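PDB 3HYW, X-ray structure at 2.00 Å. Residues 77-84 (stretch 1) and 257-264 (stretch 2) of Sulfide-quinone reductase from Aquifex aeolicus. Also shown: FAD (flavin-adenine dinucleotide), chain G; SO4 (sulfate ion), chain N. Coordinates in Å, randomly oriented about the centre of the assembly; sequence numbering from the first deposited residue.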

ATOM      1  N   LYS A  77      30.827  38.279  -8.025  1.00 35.26           N
ATOM      2  CA  LYS A  77      29.651  37.871  -8.768  1.00 35.50           C
ATOM      3  C   LYS A  77      29.874  38.169 -10.250  1.00 35.12           C
ATOM      4  O   LYS A  77      30.266  39.285 -10.615  1.00 35.19           O
ATOM      5  CB  LYS A  77      28.438  38.632  -8.235  1.00 35.95           C
ATOM      6  CG  LYS A  77      27.105  38.252  -8.840  1.00 37.74           C
ATOM      7  CD  LYS A  77      26.019  39.170  -8.294  1.00 40.29           C
ATOM      8  CE  LYS A  77      25.200  39.777  -9.414  1.00 42.22           C
ATOM      9  NZ  LYS A  77      23.962  40.450  -8.906  1.00 43.53           N
ATOM     10  N   ALA A  78      29.654  37.170 -11.099  1.00 34.88           N
ATOM     11  CA  ALA A  78      29.570  37.402 -12.541  1.00 35.13           C
ATOM     12  C   ALA A  78      28.251  38.114 -12.846  1.00 35.24           C
ATOM     13  O   ALA A  78      27.181  37.649 -12.453  1.00 35.37           O
ATOM     14  CB  ALA A  78      29.672  36.105 -13.309  1.00 34.98           C
ATOM     15  N   GLU A  79      28.346  39.251 -13.530  1.00 35.61           N
ATOM     16  CA  GLU A  79      27.207  40.145 -13.738  1.00 36.03           C
ATOM     17  C   GLU A  79      26.544  39.938 -15.098  1.00 35.67           C
ATOM     18  O   GLU A  79      25.318  39.868 -15.195  1.00 35.89           O
ATOM     19  CB  GLU A  79      27.654  41.604 -13.568  1.00 36.15           C
ATOM     20  CG  GLU A  79      26.561  42.645 -13.745  1.00 36.74           C
ATOM     21  CD  GLU A  79      27.081  44.064 -13.578  1.00 37.45           C
ATOM     22  OE1 GLU A  79      27.772  44.574 -14.497  1.00 38.49           O
ATOM     23  OE2 GLU A  79      26.785  44.675 -12.530  1.00 39.98           O
ATOM     24  N   SER A  80      27.351  39.854 -16.150  1.00 35.42           N
ATOM     25  CA  SER A  80      26.812  39.611 -17.481  1.00 35.54           C
ATOM     26  C   SER A  80      27.722  38.763 -18.357  1.00 35.34           C
ATOM     27  O   SER A  80      28.908  38.590 -18.069  1.00 35.53           O
ATOM     28  CB  SER A  80      26.433  40.930 -18.184  1.00 35.62           C
ATOM     29  OG  SER A  80      27.566  41.704 -18.500  1.00 35.88           O
ATOM     30  N   ILE A  81      27.135  38.225 -19.420  1.00 35.24           N
ATOM     31  CA  ILE A  81      27.841  37.427 -20.409  1.00 34.93           C
ATOM     32  C   ILE A  81      27.521  38.004 -21.782  1.00 35.05           C
ATOM     33  O   ILE A  81      26.349  38.178 -22.133  1.00 35.11           O
ATOM     34  CB  ILE A  81      27.392  35.939 -20.369  1.00 34.90           C
ATOM     35  CG1 ILE A  81      27.718  35.298 -19.013  1.00 34.69           C
ATOM     36  CG2 ILE A  81      28.018  35.144 -21.520  1.00 34.46           C
ATOM     37  CD1 ILE A  81      26.955  34.006 -18.733  1.00 34.65           C
ATOM     38  N   ASP A  82      28.561  38.317 -22.548  1.00 34.97           N
ATOM     39  CA  ASP A  82      28.399  38.659 -23.958  1.00 35.02           C
ATOM     40  C   ASP A  82      28.926  37.484 -24.786  1.00 34.98           C
ATOM     41  O   ASP A  82      30.140  37.339 -24.964  1.00 34.94           O
ATOM     42  CB  ASP A  82      29.121  39.973 -24.303  1.00 34.85           C
ATOM     43  CG  ASP A  82      28.906  40.412 -25.753  1.00 35.10           C
ATOM     44  OD1 ASP A  82      28.502  39.581 -26.593  1.00 35.03           O
ATOM     45  OD2 ASP A  82      29.163  41.600 -26.061  1.00 35.98           O
ATOM     46  N   PRO A  83      28.009  36.636 -25.289  1.00 35.10           N
ATOM     47  CA  PRO A  83      28.391  35.404 -25.986  1.00 35.20           C
ATOM     48  C   PRO A  83      28.930  35.646 -27.394  1.00 35.09           C
ATOM     49  O   PRO A  83      29.601  34.777 -27.947  1.00 35.09           O
ATOM     50  CB  PRO A  83      27.082  34.616 -26.046  1.00 35.11           C
ATOM     51  CG  PRO A  83      26.025  35.644 -26.034  1.00 35.38           C
ATOM     52  CD  PRO A  83      26.545  36.807 -25.234  1.00 34.99           C
ATOM     53  N   ASP A  84      28.624  36.811 -27.965  1.00 35.11           N
ATOM     54  CA  ASP A  84      29.125  37.198 -29.279  1.00 35.44           C
ATOM     55  C   ASP A  84      30.567  37.680 -29.182  1.00 35.28           C
ATOM     56  O   ASP A  84      31.364  37.456 -30.091  1.00 35.42           O
ATOM     57  CB  ASP A  84      28.247  38.295 -29.891  1.00 35.47           C
ATOM     58  CG  ASP A  84      26.804  37.855 -30.069  1.00 36.32           C
ATOM     59  OD1 ASP A  84      26.571  36.853 -30.774  1.00 36.32           O
ATOM     60  OD2 ASP A  84      25.900  38.517 -29.508  1.00 37.46           O
ATOM     61  N   PRO A 257      19.816  32.701 -13.081  1.00 36.24           N
ATOM     62  CA  PRO A 257      20.272  33.998 -12.614  1.00 36.08           C
ATOM     63  C   PRO A 257      20.217  35.059 -13.707  1.00 35.90           C
ATOM     64  O   PRO A 257      19.987  34.746 -14.884  1.00 36.21           O
ATOM     65  CB  PRO A 257      21.720  33.715 -12.226  1.00 36.05           C
ATOM     66  CG  PRO A 257      22.164  32.705 -13.242  1.00 36.44           C
ATOM     67  CD  PRO A 257      20.933  31.880 -13.581  1.00 36.20           C
ATOM     68  N   GLU A 258      20.440  36.305 -13.309  1.00 35.44           N
ATOM     69  CA  GLU A 258      20.457  37.422 -14.240  1.00 34.75           C
ATOM     70  C   GLU A 258      21.653  37.385 -15.184  1.00 34.17           C
ATOM     71  O   GLU A 258      21.560  37.850 -16.315  1.00 34.06           O
ATOM     72  CB  GLU A 258      20.394  38.747 -13.481  1.00 35.02           C
ATOM     73  CG  GLU A 258      19.072  38.946 -12.759  1.00 35.60           C
ATOM     74  CD  GLU A 258      17.887  38.939 -13.712  1.00 37.28           C
ATOM     75  OE1 GLU A 258      17.775  39.890 -14.512  1.00 36.77           O
ATOM     76  OE2 GLU A 258      17.070  37.988 -13.658  1.00 37.51           O
ATOM     77  N   VAL A 259      22.766  36.818 -14.725  1.00 33.57           N
ATOM     78  CA  VAL A 259      23.950  36.660 -15.579  1.00 32.76           C
ATOM     79  C   VAL A 259      23.635  35.792 -16.807  1.00 32.37           C
ATOM     80  O   VAL A 259      24.111  36.072 -17.910  1.00 32.14           O
ATOM     81  CB  VAL A 259      25.191  36.125 -14.788  1.00 32.85           C
ATOM     82  CG1 VAL A 259      24.946  34.742 -14.224  1.00 32.05           C
ATOM     83  CG2 VAL A 259      26.439  36.131 -15.662  1.00 32.66           C
ATOM     84  N   VAL A 260      22.823  34.755 -16.616  1.00 31.86           N
ATOM     85  CA  VAL A 260      22.385  33.921 -17.734  1.00 31.88           C
ATOM     86  C   VAL A 260      21.422  34.704 -18.638  1.00 31.95           C
ATOM     87  O   VAL A 260      21.602  34.739 -19.855  1.00 31.44           O
ATOM     88  CB  VAL A 260      21.786  32.577 -17.265  1.00 31.86           C
ATOM     89  CG1 VAL A 260      21.181  31.815 -18.428  1.00 32.74           C
ATOM     90  CG2 VAL A 260      22.869  31.720 -16.633  1.00 31.47           C
ATOM     91  N   ALA A 261      20.419  35.340 -18.027  1.00 32.28           N
ATOM     92  CA  ALA A 261      19.472  36.207 -18.746  1.00 32.72           C
ATOM     93  C   ALA A 261      20.167  37.261 -19.618  1.00 33.01           C
ATOM     94  O   ALA A 261      19.668  37.620 -20.681  1.00 33.28           O
ATOM     95  CB  ALA A 261      18.511  36.870 -17.762  1.00 32.69           C
ATOM     96  N   SER A 262      21.328  37.734 -19.173  1.00 33.37           N
ATOM     97  CA  SER A 262      22.088  38.750 -19.900  1.00 33.71           C
ATOM     98  C   SER A 262      22.629  38.284 -21.264  1.00 33.64           C
ATOM     99  O   SER A 262      22.901  39.106 -22.136  1.00 33.78           O
ATOM    100  CB  SER A 262      23.225  39.291 -19.031  1.00 33.78           C
ATOM    101  OG  SER A 262      24.278  38.349 -18.918  1.00 34.93           O
ATOM    102  N   ALA A 263      22.763  36.973 -21.445  1.00 33.47           N
ATOM    103  CA  ALA A 263      23.297  36.406 -22.693  1.00 33.66           C
ATOM    104  C   ALA A 263      22.249  36.283 -23.813  1.00 33.60           C
ATOM    105  O   ALA A 263      22.573  35.909 -24.945  1.00 33.54           O
ATOM    106  CB  ALA A 263      23.960  35.048 -22.416  1.00 33.44           C
ATOM    107  N   GLY A 264      20.998  36.590 -23.491  1.00 33.87           N
ATOM    108  CA  GLY A 264      19.927  36.610 -24.489  1.00 34.17           C
ATOM    109  C   GLY A 264      19.177  35.296 -24.574  1.00 34.48           C
ATOM    110  O   GLY A 264      19.554  34.313 -23.919  1.00 34.18           O
TER
HETATM  111  PA  FAD G 441      25.872  25.074  -6.140  1.00 23.13           P
HETATM  112  O1A FAD G 441      26.662  23.908  -5.603  1.00 21.98           O
HETATM  113  O2A FAD G 441      24.824  25.710  -5.279  1.00 24.09           O
HETATM  114  O5B FAD G 441      26.949  26.168  -6.581  1.00 24.67           O
HETATM  115  C5B FAD G 441      26.634  27.360  -7.281  1.00 24.01           C
HETATM  116  C4B FAD G 441      27.806  28.309  -7.083  1.00 24.36           C
HETATM  117  O4B FAD G 441      27.684  29.430  -7.957  1.00 25.28           O
HETATM  118  C3B FAD G 441      27.822  28.876  -5.673  1.00 25.54           C
HETATM  119  O3B FAD G 441      29.177  28.914  -5.211  1.00 25.86           O
HETATM  120  C2B FAD G 441      27.272  30.278  -5.842  1.00 25.73           C
HETATM  121  O2B FAD G 441      27.755  31.166  -4.836  1.00 26.92           O
HETATM  122  C1B FAD G 441      27.798  30.646  -7.218  1.00 25.75           C
HETATM  123  N9A FAD G 441      27.048  31.723  -7.917  1.00 26.20           N
HETATM  124  C8A FAD G 441      25.710  31.911  -7.945  1.00 26.17           C
HETATM  125  N7A FAD G 441      25.438  32.993  -8.717  1.00 26.59           N
HETATM  126  C5A FAD G 441      26.618  33.483  -9.165  1.00 26.19           C
HETATM  127  C6A FAD G 441      26.975  34.560  -9.974  1.00 26.33           C
HETATM  128  N6A FAD G 441      26.025  35.374 -10.489  1.00 25.81           N
HETATM  129  N1A FAD G 441      28.287  34.787 -10.247  1.00 26.27           N
HETATM  130  C2A FAD G 441      29.246  33.989  -9.745  1.00 26.78           C
HETATM  131  N3A FAD G 441      28.929  32.947  -8.960  1.00 26.57           N
HETATM  132  C4A FAD G 441      27.627  32.673  -8.661  1.00 26.06           C
HETATM  133  N1  FAD G 441      22.144  16.342  -4.123  1.00 22.93           N
HETATM  134  C2  FAD G 441      22.503  15.063  -3.828  1.00 23.66           C
HETATM  135  O2  FAD G 441      22.920  14.310  -4.730  1.00 24.10           O
HETATM  136  N3  FAD G 441      22.431  14.583  -2.563  1.00 23.08           N
HETATM  137  C4  FAD G 441      21.994  15.377  -1.564  1.00 23.39           C
HETATM  138  O4  FAD G 441      21.903  14.909  -0.284  1.00 23.55           O
HETATM  139  C4X FAD G 441      21.619  16.686  -1.842  1.00 23.22           C
HETATM  140  N5  FAD G 441      21.175  17.475  -0.837  1.00 23.21           N
HETATM  141  C5X FAD G 441      20.812  18.753  -1.082  1.00 23.05           C
HETATM  142  C6  FAD G 441      20.371  19.553  -0.023  1.00 23.03           C
HETATM  143  C7  FAD G 441      19.981  20.870  -0.248  1.00 23.35           C
HETATM  144  C7M FAD G 441      19.502  21.699   0.929  1.00 23.27           C
HETATM  145  C8  FAD G 441      20.037  21.383  -1.546  1.00 23.43           C
HETATM  146  C8M FAD G 441      19.624  22.808  -1.864  1.00 23.84           C
HETATM  147  C9  FAD G 441      20.475  20.576  -2.599  1.00 23.15           C
HETATM  148  C9A FAD G 441      20.881  19.249  -2.383  1.00 23.25           C
HETATM  149  N10 FAD G 441      21.331  18.458  -3.402  1.00 23.61           N
HETATM  150  C10 FAD G 441      21.695  17.175  -3.146  1.00 23.12           C
HETATM  151  C1' FAD G 441      21.335  18.969  -4.792  1.00 23.08           C
HETATM  152  C2' FAD G 441      22.628  19.387  -5.461  1.00 22.43           C
HETATM  153  O2' FAD G 441      23.620  18.363  -5.311  1.00 23.62           O
HETATM  154  C3' FAD G 441      23.068  20.741  -4.902  1.00 22.62           C
HETATM  155  O3' FAD G 441      22.019  21.713  -5.129  1.00 20.36           O
HETATM  156  C4' FAD G 441      24.363  21.214  -5.548  1.00 22.58           C
HETATM  157  O4' FAD G 441      24.926  22.235  -4.714  1.00 23.25           O
HETATM  158  C5' FAD G 441      24.115  21.755  -6.952  1.00 21.62           C
HETATM  159  O5' FAD G 441      25.353  22.101  -7.565  1.00 22.49           O
HETATM  160  P   FAD G 441      25.521  23.416  -8.483  1.00 21.98           P
HETATM  161  O1P FAD G 441      26.967  23.493  -8.896  1.00 21.34           O
HETATM  162  O2P FAD G 441      24.446  23.455  -9.546  1.00 20.22           O
HETATM  163  O3P FAD G 441      25.158  24.647  -7.508  1.00 21.19           O
HETATM  164  S   SO4 N 433      22.629  36.880 -10.392  0.50 32.02           S
HETATM  165  O1  SO4 N 433      22.710  38.102  -9.611  0.50 32.04           O
HETATM  166  O2  SO4 N 433      21.214  36.551 -10.542  0.50 31.58           O
HETATM  167  O3  SO4 N 433      23.255  37.066 -11.698  0.50 29.31           O
HETATM  168  O4  SO4 N 433      23.317  35.817  -9.663  0.50 31.34           O

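A backbone amide on a strand can be satisfied by a polar side chain from a neighbouring segment, and one serine hydroxyl can do this while also bonding within its own segment. Residues 77-84 and 257-264 of sulfide-quinone reductase offer a compact example. The strand A78 to D82 passes along a short helix that begins at E258, with P257 in the N-cap position, and the CA atoms come nearest at S80 and V259 (CA to CA, 4.5 Å) and at I81 and A263 (CA to CA, 5.2 Å). At both pairs the CA-to-CB bonds point sideways, not toward the other stretch.

The polar link runs through S262. Its CA-to-CB bond points toward the strand, and with chi1 at 74° (p) the hydroxyl does two jobs. It donates to the carbonyl one turn back, S262 OG to V259 O at a very short 2.5 Å, and it accepts from the strand, I81 N to S262 OG at 2.9 Å with an angle of 152° at the hydrogen. Donation to V259 O leaves the oxygen's lone pairs available for the strand amide, so a single rotamer serves both bonds. The same position brings S262 OG to 3.2 Å from S80 CA, a tight fit. The S80 side chain, also p (68°), has its CB 3.4 Å from S262 OG.

Around this link the backbones meet through weaker CA-H...O contacts. V259 CA lies 3.5 Å from E79 O, and A263 CA lies 3.6 Å from I81 O; each places a slightly polarised C-H against a strand carbonyl.

V259 and I81 contribute the largest covered areas on their respective stretches, although both CA-to-CB bonds point sideways. V259, with chi1 at 63° (p), places CG2 4.0 Å from A78 CB and 3.7 Å from I81 CG1, while its CG1 comes within 3.9 Å of FAD N6A. One branched side chain thus touches both strand and cofactor. I81 is m at chi1 (-62°) and t at chi2 (162°), a combination that carries CD1 to 3.6 Å from V259 O. Its CB packs against A263 CB at 4.1 Å, and P83, whose ring is C-gamma endo, continues the apolar surface with CG 4.2 Å from A263 CB. In contrast, the CA-to-CB bond of E79 points away, and the residue meets the helix through its carbonyl O.

Ligands tie the upstream ends together. A78 N donates to FAD N1A (2.9 Å) and A78 O accepts from FAD N6A (3.2 Å), so the strand reads the adenine edge with its backbone. The sulfate, probably from the crystallisation liquor, accepts from E258 N through O2 (2.9 Å) and V259 N through O3 (3.1 Å), amides freed at the helix start. K77, largely extended but with chi3 off-well at 129°, reaches the same ion, with NZ 2.8 Å from SO4 O1, and its positive charge complements the anion.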